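Local coordinates for putative transcriptional regulator (Streptomyces coelicolor A3, PDB 2RA5), which probably acts as a DNA-binding transcription regulator of the GntR type, with a UTRA domain that holds a meso-tartaric acid molecule in the crystal, at residues T217-D220 and T221-V225. Sequence-based numbering, arbitrary orientation.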
loop_
_atom_site.group_PDB
_atom_site.type_symbol
_atom_site.label_atom_id
_atom_site.label_comp_id
_atom_site.label_asym_id
_atom_site.label_seq_id
_atom_site.Cartn_x
_atom_site.Cartn_y
_atom_site.Cartn_z
ATOM N N THR A 217 5.849 -14.984 0.810
ATOM C CA THR A 217 6.818 -15.024 1.896
ATOM C C THR A 217 7.835 -16.162 1.737
ATOM O O THR A 217 7.465 -17.306 1.496
ATOM C CB THR A 217 6.101 -15.167 3.249
ATOM O OG1 THR A 217 5.085 -14.165 3.354
ATOM C CG2 THR A 217 7.092 -15.033 4.408
ATOM N N PHE A 218 9.112 -15.837 1.909
ATOM C CA PHE A 218 10.194 -16.806 1.778
ATOM C C PHE A 218 10.927 -17.073 3.085
ATOM O O PHE A 218 10.966 -16.218 3.974
ATOM C CB PHE A 218 11.193 -16.330 0.735
ATOM C CG PHE A 218 10.561 -15.904 -0.545
ATOM C CD1 PHE A 218 9.936 -14.658 -0.641
ATOM C CD2 PHE A 218 10.577 -16.743 -1.656
ATOM C CE1 PHE A 218 9.332 -14.253 -1.828
ATOM C CE2 PHE A 218 9.982 -16.343 -2.855
ATOM C CZ PHE A 218 9.366 -15.101 -2.948
ATOM N N ASP A 219 11.532 -18.257 3.190
ATOM C CA ASP A 219 12.348 -18.585 4.357
ATOM C C ASP A 219 13.849 -18.278 4.181
ATOM O O ASP A 219 14.246 -17.645 3.202
ATOM C CB ASP A 219 12.084 -20.011 4.854
ATOM C CG ASP A 219 12.611 -21.096 3.923
ATOM O OD1 ASP A 219 13.300 -20.801 2.914
ATOM O OD2 ASP A 219 12.321 -22.274 4.226
ATOM N N ASP A 220 14.658 -18.699 5.151
ATOM C CA ASP A 220 16.124 -18.570 5.111
ATOM C C ASP A 220 16.798 -19.037 3.812
ATOM O O ASP A 220 17.859 -18.547 3.414
ATOM C CB ASP A 220 16.722 -19.413 6.230
ATOM C CG ASP A 220 16.665 -18.737 7.556
ATOM O OD1 ASP A 220 16.053 -17.649 7.642
ATOM O OD2 ASP A 220 17.245 -19.299 8.510
ATOM N N THR A 221 16.193 -20.020 3.174
ATOM C CA THR A 221 16.825 -20.696 2.059
ATOM C C THR A 221 16.292 -20.169 0.723
ATOM O O THR A 221 16.685 -20.624 -0.351
ATOM C CB THR A 221 16.598 -22.199 2.194
ATOM O OG1 THR A 221 15.237 -22.498 1.871
ATOM C CG2 THR A 221 16.868 -22.640 3.640
ATOM N N GLY A 222 15.405 -19.188 0.800
ATOM C CA GLY A 222 14.913 -18.524 -0.392
ATOM C C GLY A 222 13.808 -19.277 -1.104
ATOM O O GLY A 222 13.631 -19.122 -2.310
ATOM N N ARG A 223 13.074 -20.100 -0.359
ATOM C CA ARG A 223 11.909 -20.807 -0.891
ATOM C C ARG A 223 10.611 -20.155 -0.427
ATOM O O ARG A 223 10.495 -19.718 0.727
ATOM C CB ARG A 223 11.914 -22.280 -0.459
ATOM C CG ARG A 223 13.106 -23.070 -0.997
ATOM C CD ARG A 223 12.958 -24.572 -0.769
ATOM N NE ARG A 223 14.258 -25.204 -0.551
ATOM C CZ ARG A 223 14.793 -25.434 0.648
ATOM N NH1 ARG A 223 14.133 -25.089 1.749
ATOM N NH2 ARG A 223 15.987 -26.013 0.748
ATOM N N ALA A 224 9.633 -20.082 -1.322
ATOM C CA ALA A 224 8.326 -19.569 -0.928
ATOM C C ALA A 224 7.738 -20.489 0.116
ATOM O O ALA A 224 7.863 -21.703 0.057
ATOM C CB ALA A 224 7.387 -19.429 -2.108
ATOM N N VAL A 225 7.090 -19.890 1.090
ATOM C CA VAL A 225 6.642 -20.632 2.237
ATOM C C VAL A 225 5.127 -20.345 2.353
ATOM O O VAL A 225 4.358 -21.105 2.949
ATOM C CB VAL A 225 7.561 -20.233 3.462
ATOM C CG1 VAL A 225 6.926 -19.217 4.401
ATOM C CG2 VAL A 225 8.065 -21.441 4.187
#
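Asp219 folds its carboxylate back over the turn that follows it and meets Thr221 there. With CG set between its own backbone N and carbonyl carbon (chi1 70°), OD1 accepts the Thr221 hydroxyl, OG1 to OD1 2.8 Å, on the syn side, and the Thr221 amide, N to OD1 3.0 Å, from above the carboxylate plane; the amide bond makes this an Asx turn. Both donors come from the same face of that plane. A weak third bond, Arg223 N to Asp219 OD1 at 3.4 Å, adds to them. Thr221 OG1 sits between its backbone N and carbonyl carbon (chi1 74°), beside its own amide, while CB lies over one face of the Arg223 guanidinium, toward its rim. Asp219 OD2 and Arg223 NH1 are 4.2 Å apart, opposite charges without a salt bridge, their planes 73° apart. The backbone bonds Gly222 N to Asp219 O (3.1 Å) and Asp219 N to Arg223 O (3.0 Å) close the turn. The Phe218 ring brings CD2 to 3.5 Å from Ala224 N, and CE2 near Ala224 CB. Val225 N bonds to Thr217 O at 2.6 Å, nearly in line with the C=O, and Val225 CB and CG1 lie against that carbonyl; Thr217 OG1 bonds to Tyr172, a residue of the tartrate pocket, and to Glu226. With Gly222 at positive phi, this is a 3:5 beta hairpin, type I turn plus G1 bulge, joining antiparallel strands 209-218 and 224-232 of the UTRA domain sheet.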